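Local coordinates for filamentation induced by cAMP protein Fic (Desulfovibrio alaskensis, PDB 4RGL) that belongs to the Fic/DOC family of largely helical proteins, carrying the family's signature loop and helix and a C-terminal domain of helix-turn-helix type, at residues A55-E60 with Q86-A91; E114-G119 with G190-L195. One frame throughout, in Å; residues are numbered along the deposited sequence.

Contact 1. Residues A55-E60 with Q86-A91; sequences ASLAIE and QEVRNA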
ATOM      1  N   ALA A  55       1.204   1.754  -8.150  1.00 61.46           N
ATOM      2  CA  ALA A  55       0.344   0.925  -8.999  1.00 61.46           C
ATOM      3  C   ALA A  55      -0.940   1.671  -9.393  1.00 63.64           C
ATOM      4  O   ALA A  55      -1.287   1.698 -10.572  1.00 63.47           O
ATOM      5  CB  ALA A  55      -0.002  -0.373  -8.293  1.00 62.54           C
ATOM      6  N   SER A  56      -1.624   2.314  -8.410  1.00 58.97           N
ATOM      7  CA  SER A  56      -2.865   3.070  -8.682  1.00 58.42           C
ATOM      8  C   SER A  56      -2.623   4.153  -9.743  1.00 63.25           C
ATOM      9  O   SER A  56      -3.426   4.295 -10.668  1.00 63.35           O
ATOM     10  CB  SER A  56      -3.404   3.701  -7.399  1.00 59.97           C
ATOM     11  OG  SER A  56      -4.624   4.389  -7.623  1.00 62.66           O
ATOM     12  N   LEU A  57      -1.469   4.858  -9.655  1.00 60.26           N
ATOM     13  CA  LEU A  57      -1.107   5.891 -10.632  1.00 60.35           C
ATOM     14  C   LEU A  57      -0.642   5.263 -11.954  1.00 64.70           C
ATOM     15  O   LEU A  57      -0.919   5.811 -13.021  1.00 65.33           O
ATOM     16  CB  LEU A  57      -0.007   6.817 -10.068  1.00 60.33           C
ATOM     17  CG  LEU A  57      -0.445   7.790  -8.955  1.00 64.66           C
ATOM     18  CD1 LEU A  57       0.738   8.448  -8.326  1.00 64.86           C
ATOM     19  CD2 LEU A  57      -1.374   8.838  -9.486  1.00 68.30           C
ATOM     20  N   ALA A  58       0.038   4.093 -11.886  1.00 60.33           N
ATOM     21  CA  ALA A  58       0.513   3.391 -13.091  1.00 60.32           C
ATOM     22  C   ALA A  58      -0.658   2.963 -13.968  1.00 63.82           C
ATOM     23  O   ALA A  58      -0.552   3.003 -15.198  1.00 63.55           O
ATOM     24  CB  ALA A  58       1.345   2.177 -12.703  1.00 60.98           C
ATOM     25  N   ILE A  59      -1.799   2.578 -13.336  1.00 59.90           N
ATOM     26  CA  ILE A  59      -3.008   2.171 -14.064  1.00 59.70           C
ATOM     27  C   ILE A  59      -3.529   3.342 -14.903  1.00 64.90           C
ATOM     28  O   ILE A  59      -4.014   3.134 -16.016  1.00 64.79           O
ATOM     29  CB  ILE A  59      -4.100   1.646 -13.086  1.00 61.91           C
ATOM     30  CG1 ILE A  59      -3.599   0.392 -12.318  1.00 62.29           C
ATOM     31  CG2 ILE A  59      -5.412   1.345 -13.841  1.00 61.69           C
ATOM     32  CD1 ILE A  59      -4.558  -0.097 -11.174  1.00 65.81           C
ATOM     33  N   GLU A  60      -3.369   4.580 -14.397  1.00 62.62           N
ATOM     34  CA  GLU A  60      -3.823   5.768 -15.110  1.00 63.02           C
ATOM     35  C   GLU A  60      -2.663   6.380 -15.941  1.00 68.37           C
ATOM     36  O   GLU A  60      -2.615   7.596 -16.153  1.00 68.12           O
ATOM     37  CB  GLU A  60      -4.418   6.799 -14.134  1.00 64.17           C
ATOM     38  CG  GLU A  60      -5.582   6.251 -13.304  1.00 76.26           C
ATOM     39  CD  GLU A  60      -6.778   5.721 -14.088  1.00105.15           C
ATOM     40  OE1 GLU A  60      -6.946   6.111 -15.268  1.00109.19           O
ATOM     41  OE2 GLU A  60      -7.587   4.975 -13.491  1.00100.09           O
ATOM     42  N   GLN A  86       4.089  15.452  -9.062  1.00 67.49           N
ATOM     43  CA  GLN A  86       3.069  16.084  -8.224  1.00 67.00           C
ATOM     44  C   GLN A  86       1.876  15.170  -8.020  1.00 71.10           C
ATOM     45  O   GLN A  86       1.231  15.241  -6.973  1.00 71.91           O
ATOM     46  CB  GLN A  86       2.613  17.411  -8.805  1.00 68.73           C
ATOM     47  CG  GLN A  86       3.247  18.613  -8.101  1.00 85.15           C
ATOM     48  CD  GLN A  86       2.988  18.611  -6.597  1.00 91.45           C
ATOM     49  OE1 GLN A  86       3.911  18.735  -5.786  1.00 87.73           O
ATOM     50  NE2 GLN A  86       1.736  18.448  -6.202  1.00 75.39           N
ATOM     51  N   GLU A  87       1.581  14.290  -9.002  1.00 66.33           N
ATOM     52  CA  GLU A  87       0.533  13.289  -8.830  1.00 65.42           C
ATOM     53  C   GLU A  87       0.866  12.387  -7.644  1.00 68.80           C
ATOM     54  O   GLU A  87       0.000  12.123  -6.810  1.00 68.58           O
ATOM     55  CB  GLU A  87       0.347  12.447 -10.110  1.00 66.69           C
ATOM     56  CG  GLU A  87      -0.330  13.192 -11.249  1.00 78.48           C
ATOM     57  CD  GLU A  87      -0.719  12.326 -12.436  1.00101.87           C
ATOM     58  OE1 GLU A  87      -0.615  11.082 -12.326  1.00 99.13           O
ATOM     59  OE2 GLU A  87      -1.198  12.888 -13.447  1.00 96.80           O
ATOM     60  N   VAL A  88       2.164  11.994  -7.516  1.00 64.67           N
ATOM     61  CA  VAL A  88       2.647  11.137  -6.426  1.00 64.08           C
ATOM     62  C   VAL A  88       2.548  11.878  -5.080  1.00 67.63           C
ATOM     63  O   VAL A  88       2.037  11.320  -4.110  1.00 67.08           O
ATOM     64  CB  VAL A  88       4.101  10.653  -6.689  1.00 68.37           C
ATOM     65  CG1 VAL A  88       4.638   9.860  -5.501  1.00 67.98           C
ATOM     66  CG2 VAL A  88       4.180   9.830  -7.970  1.00 68.07           C
ATOM     67  N   ARG A  89       3.052  13.126  -5.020  1.00 64.77           N
ATOM     68  CA  ARG A  89       3.008  13.920  -3.794  1.00 64.81           C
ATOM     69  C   ARG A  89       1.563  14.078  -3.308  1.00 68.03           C
ATOM     70  O   ARG A  89       1.278  13.815  -2.141  1.00 68.02           O
ATOM     71  CB  ARG A  89       3.658  15.304  -4.007  1.00 66.38           C
ATOM     72  CG  ARG A  89       5.145  15.252  -4.369  1.00 72.24           C
ATOM     73  CD  ARG A  89       5.803  16.604  -4.154  1.00 78.03           C
ATOM     74  NE  ARG A  89       7.202  16.611  -4.587  1.00 89.71           N
ATOM     75  CZ  ARG A  89       7.614  17.093  -5.759  1.00104.98           C
ATOM     76  NH1 ARG A  89       6.741  17.618  -6.612  1.00 93.45           N
ATOM     77  NH2 ARG A  89       8.902  17.063  -6.079  1.00 87.39           N
ATOM     78  N   ASN A  90       0.636  14.450  -4.226  1.00 64.33           N
ATOM     79  CA  ASN A  90      -0.787  14.611  -3.894  1.00 64.12           C
ATOM     80  C   ASN A  90      -1.401  13.285  -3.438  1.00 67.14           C
ATOM     81  O   ASN A  90      -2.132  13.257  -2.442  1.00 67.73           O
ATOM     82  CB  ASN A  90      -1.570  15.168  -5.096  1.00 63.75           C
ATOM     83  CG  ASN A  90      -1.322  16.634  -5.376  1.00 77.61           C
ATOM     84  OD1 ASN A  90      -0.465  17.280  -4.760  1.00 73.59           O
ATOM     85  ND2 ASN A  90      -2.097  17.199  -6.284  1.00 68.10           N
ATOM     86  N   ALA A  91      -1.097  12.178  -4.160  1.00 61.55           N
ATOM     87  CA  ALA A  91      -1.610  10.851  -3.805  1.00 60.02           C
ATOM     88  C   ALA A  91      -1.155  10.447  -2.398  1.00 65.25           C
ATOM     89  O   ALA A  91      -1.992  10.086  -1.562  1.00 66.14           O
ATOM     90  CB  ALA A  91      -1.151   9.823  -4.819  1.00 59.53           C
TER
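Leu57 carries its side of this contact alone, and its two methyl branches divide the work between Glu87 and Val88 on helix 82-95. CB of Leu57 already heads for the other helix, and with CG anti to the carbonyl carbon (chi1 -72°) the isobutyl group continues across; the backbones are nearest at Val88, 7.7 Å from CA of Leu57 to CA of Val88. CD1 is pressed against Val88, with Leu57 CD1 3.7 Å from Val88 CG2 and 3.8 Å from Val88 CA, so the methyl meets the helix backbone at Val88 as well as one branch of its side chain. The methyl of Ala91, one turn further along, borders the same branch at 4.2 Å between Leu57 CD1 and Ala91 CB.

The second branch takes the other direction. Leu57 CD2 lies 4.0 Å from Glu87 CB and 3.7 Å from Glu87 OE1, which is van der Waals contact with an extended side chain running obliquely past the leucine. The polar end of Glu87 is held by a hydrogen bond from Asn62 ND2 to OE1, with a long, weak ion pair to Arg191 beside it.

The helix segments run at 135° to each other with axes 10.9 Å apart, a spacing bridged by Leu57 without any hydrogen bond. Ser56 and Glu60 fall at the Ser/Thr and Glu positions of the (S/T)xxxE(G/N) pattern of Fic inhibitory helices, consistent with an autoinhibitory role. Helix 66-74 packs on Val88 through Val69, Val72 and Ile73, helix 189-202 touches Leu57 through Arg191, and Arg218 of helix 214-219 touches Ala55, Ala58 and Ile59.

Contact 2. Residues E114-G119 with G190-L195; sequences ELLMRG and GRMGRL
The Fic signature HxFx(D/E)GNGRxxR ends in the first turns of helix 189-202, and here two consecutive residues of that helix, Arg191 of the motif and Met192, receive Leu116 and Met117 from the end of helix 106-117. Both methionines are modelled as selenomethionine. With chi1 at -176° and chi2 at 72°, Leu116 turns CD2 into the angle between the two partners. Leu116 CD2 is 3.8 Å from Met192 SE and 3.9 Å from Arg191 CB, so it touches the bent tail of one side chain and the root of the other. The Leu116 and Met192 side chains lie alongside each other, pointing opposite ways, whereas Leu116 and Arg191 pass at a slant. Met192 also packs back on Leu109, Ala112 and His113 of helix 106-117, which sets its tail within the interface between the two helices.

Met117 meets the far end of Arg191. Its chain, bent at chi2 and chi3, crosses the arginine at about a right angle and lays selenium over one face of the guanidinium, with Met117 SE 3.8 Å from Arg191 NH2 and 4.1 Å from Arg191 CZ. Arg118, just past the helical turn, is paired with Glu114 within segment 114-119 by a salt bridge, 2.7 Å from Arg118 NE to Glu114 OE2.

No hydrogen bond joins the segments. Selenium and methyl groups supply dispersion contacts to the aliphatic root and the flat face of Arg191, while its polar bonds are made to other partners: NE is hydrogen-bonded outside the two segments, NH2 to the bound unknown ligand, and NH1 has a long, weak ion pair with Glu87 OE1. Met117 selenium over one face and Leu116 at the root would restrict how the Arg191 side chain can turn.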
ATOM      1  N   GLU A 114     -10.040  16.891  -3.486  1.00 64.86           N
ATOM      2  CA  GLU A 114      -9.283  18.137  -3.398  1.00 65.88           C
ATOM      3  C   GLU A 114      -7.782  17.852  -3.164  1.00 70.34           C
ATOM      4  O   GLU A 114      -6.946  18.352  -3.913  1.00 71.11           O
ATOM      5  CB  GLU A 114      -9.856  19.044  -2.272  1.00 68.99           C
ATOM      6  CG  GLU A 114      -8.843  20.006  -1.635  1.00 78.23           C
ATOM      7  CD  GLU A 114      -8.158  20.990  -2.570  1.00 99.55           C
ATOM      8  OE1 GLU A 114      -8.686  21.235  -3.679  1.00102.75           O
ATOM      9  OE2 GLU A 114      -7.097  21.526  -2.183  1.00 93.49           O
ATOM     10  N   LEU A 115      -7.452  17.025  -2.154  1.00 66.02           N
ATOM     11  CA  LEU A 115      -6.057  16.701  -1.839  1.00 65.41           C
ATOM     12  C   LEU A 115      -5.382  15.985  -2.990  1.00 70.44           C
ATOM     13  O   LEU A 115      -4.193  16.202  -3.237  1.00 71.84           O
ATOM     14  CB  LEU A 115      -5.977  15.835  -0.582  1.00 65.18           C
ATOM     15  CG  LEU A 115      -6.238  16.543   0.727  1.00 70.73           C
ATOM     16  CD1 LEU A 115      -6.373  15.548   1.854  1.00 70.91           C
ATOM     17  CD2 LEU A 115      -5.142  17.535   1.034  1.00 73.17           C
ATOM     18  N   LEU A 116      -6.131  15.118  -3.692  1.00 64.90           N
ATOM     19  CA  LEU A 116      -5.600  14.297  -4.768  1.00 62.72           C
ATOM     20  C   LEU A 116      -5.342  15.122  -6.037  1.00 66.13           C
ATOM     21  O   LEU A 116      -4.390  14.839  -6.762  1.00 66.15           O
ATOM     22  CB  LEU A 116      -6.583  13.148  -5.079  1.00 62.13           C
ATOM     23  CG  LEU A 116      -6.132  12.128  -6.133  1.00 65.91           C
ATOM     24  CD1 LEU A 116      -5.022  11.230  -5.590  1.00 65.88           C
ATOM     25  CD2 LEU A 116      -7.292  11.283  -6.587  1.00 67.66           C
HETATM   26  N   MSE A 117      -6.202  16.112  -6.324  1.00 62.18           N
HETATM   27  CA  MSE A 117      -6.118  16.843  -7.600  1.00 62.13           C
HETATM   28  C   MSE A 117      -5.596  18.294  -7.426  1.00 67.97           C
HETATM   29  O   MSE A 117      -5.465  19.013  -8.422  1.00 68.22           O
HETATM   30  CB  MSE A 117      -7.497  16.875  -8.297  1.00 64.15           C
HETATM   31  CG  MSE A 117      -8.087  15.485  -8.563  1.00 69.09           C
HETATM   32 SE   MSE A 117      -6.882  14.300  -9.531  0.75 75.03          SE
HETATM   33  CE  MSE A 117      -6.666  15.286 -11.114  1.00 71.64           C
ATOM     34  N   ARG A 118      -5.293  18.717  -6.170  1.00 64.81           N
ATOM     35  CA  ARG A 118      -4.846  20.089  -5.898  1.00 65.36           C
ATOM     36  C   ARG A 118      -3.738  20.517  -6.865  1.00 70.14           C
ATOM     37  O   ARG A 118      -2.738  19.807  -7.019  1.00 68.55           O
ATOM     38  CB  ARG A 118      -4.363  20.226  -4.454  1.00 64.35           C
ATOM     39  CG  ARG A 118      -3.887  21.643  -4.102  1.00 67.37           C
ATOM     40  CD  ARG A 118      -3.416  21.731  -2.672  1.00 66.81           C
ATOM     41  NE  ARG A 118      -4.479  21.383  -1.737  1.00 72.29           N
ATOM     42  CZ  ARG A 118      -4.315  21.312  -0.426  1.00 86.38           C
ATOM     43  NH1 ARG A 118      -3.128  21.558   0.116  1.00 77.43           N
ATOM     44  NH2 ARG A 118      -5.331  20.981   0.358  1.00 70.34           N
ATOM     45  N   GLY A 119      -3.966  21.645  -7.552  1.00 68.30           N
ATOM     46  CA  GLY A 119      -2.991  22.244  -8.459  1.00 68.56           C
ATOM     47  C   GLY A 119      -2.838  21.551  -9.802  1.00 71.85           C
ATOM     48  O   GLY A 119      -2.049  21.996 -10.638  1.00 73.03           O
ATOM     49  N   GLY A 190     -10.751   7.080 -11.529  1.00 58.83           N
ATOM     50  CA  GLY A 190     -10.102   5.790 -11.321  1.00 58.35           C
ATOM     51  C   GLY A 190      -9.392   5.717  -9.985  1.00 62.26           C
ATOM     52  O   GLY A 190      -9.696   4.853  -9.158  1.00 63.38           O
ATOM     53  N   ARG A 191      -8.513   6.685  -9.730  1.00 58.20           N
ATOM     54  CA  ARG A 191      -7.749   6.788  -8.484  1.00 57.64           C
ATOM     55  C   ARG A 191      -8.679   6.974  -7.256  1.00 60.40           C
ATOM     56  O   ARG A 191      -8.384   6.442  -6.182  1.00 60.43           O
ATOM     57  CB  ARG A 191      -6.758   7.947  -8.576  1.00 58.52           C
ATOM     58  CG  ARG A 191      -5.622   7.683  -9.561  1.00 64.71           C
ATOM     59  CD  ARG A 191      -4.803   8.927  -9.816  1.00 69.70           C
ATOM     60  NE  ARG A 191      -5.442   9.810 -10.788  1.00 82.49           N
ATOM     61  CZ  ARG A 191      -4.967  11.004 -11.126  1.00 99.39           C
ATOM     62  NH1 ARG A 191      -3.880  11.483 -10.535  1.00 89.29           N
ATOM     63  NH2 ARG A 191      -5.595  11.742 -12.030  1.00 87.23           N
HETATM   64  N   MSE A 192      -9.815   7.723  -7.427  1.00 55.23           N
HETATM   65  CA  MSE A 192     -10.810   7.919  -6.348  1.00 54.66           C
HETATM   66  C   MSE A 192     -11.569   6.624  -6.054  1.00 60.19           C
HETATM   67  O   MSE A 192     -11.997   6.398  -4.915  1.00 61.51           O
HETATM   68  CB  MSE A 192     -11.804   9.030  -6.714  1.00 56.91           C
HETATM   69  CG  MSE A 192     -11.216  10.430  -6.623  1.00 62.92           C
HETATM   70 SE   MSE A 192     -10.586  10.867  -4.839  0.75 70.12          SE
HETATM   71  CE  MSE A 192     -12.256  10.814  -3.894  1.00 68.08           C
ATOM     72  N   GLY A 193     -11.760   5.802  -7.083  1.00 56.25           N
ATOM     73  CA  GLY A 193     -12.411   4.510  -6.937  1.00 56.43           C
ATOM     74  C   GLY A 193     -11.620   3.573  -6.050  1.00 60.80           C
ATOM     75  O   GLY A 193     -12.144   3.062  -5.052  1.00 61.67           O
ATOM     76  N   ARG A 194     -10.306   3.420  -6.351  1.00 55.56           N
ATOM     77  CA  ARG A 194      -9.404   2.560  -5.575  1.00 54.58           C
ATOM     78  C   ARG A 194      -9.191   3.114  -4.178  1.00 60.11           C
ATOM     79  O   ARG A 194      -9.096   2.340  -3.217  1.00 61.17           O
ATOM     80  CB  ARG A 194      -8.065   2.407  -6.291  1.00 51.11           C
ATOM     81  CG  ARG A 194      -8.215   1.793  -7.650  1.00 57.39           C
ATOM     82  CD  ARG A 194      -6.939   1.771  -8.418  1.00 63.60           C
ATOM     83  NE  ARG A 194      -7.213   1.755  -9.847  1.00 73.71           N
ATOM     84  CZ  ARG A 194      -7.119   2.823 -10.625  1.00 80.44           C
ATOM     85  NH1 ARG A 194      -6.597   3.944 -10.158  1.00 59.88           N
ATOM     86  NH2 ARG A 194      -7.447   2.746 -11.904  1.00 76.43           N
ATOM     87  N   LEU A 195      -9.152   4.458  -4.044  1.00 55.89           N
ATOM     88  CA  LEU A 195      -8.984   5.093  -2.746  1.00 55.52           C
ATOM     89  C   LEU A 195     -10.162   4.786  -1.843  1.00 60.83           C
ATOM     90  O   LEU A 195      -9.968   4.371  -0.696  1.00 61.00           O
ATOM     91  CB  LEU A 195      -8.818   6.612  -2.900  1.00 55.29           C
ATOM     92  CG  LEU A 195      -8.790   7.419  -1.575  1.00 60.20           C
ATOM     93  CD1 LEU A 195      -7.528   7.113  -0.763  1.00 59.48           C
ATOM     94  CD2 LEU A 195      -8.893   8.893  -1.842  1.00 62.56           C
TER

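The centres of contacts 1 and 2 lie 9 Å apart, and polar bonds tie them together at two places. Glu60 OE2 of contact 1 forms a salt bridge with Arg194 NH2 of contact 2, 2.7 Å long, and Ser56 OG is hydrogen-bonded to Arg194 NH1; a glutamate at the inhibitory-motif position paired with the second signature arginine is consistent with the pairing known from autoinhibited Fic proteins. Away from this pair, Asn90 ND2 and Arg118 O, 2.8 Å apart in a probable hydrogen bond, link helix 82-95 to the end of helix 106-117. An unknown ligand, probably from the crystallisation liquor, bonds to Ile59 O and Glu60 OE1 of contact 1 and to Gly190 N and Arg191 NH2 of contact 2, and may mark a shared pocket.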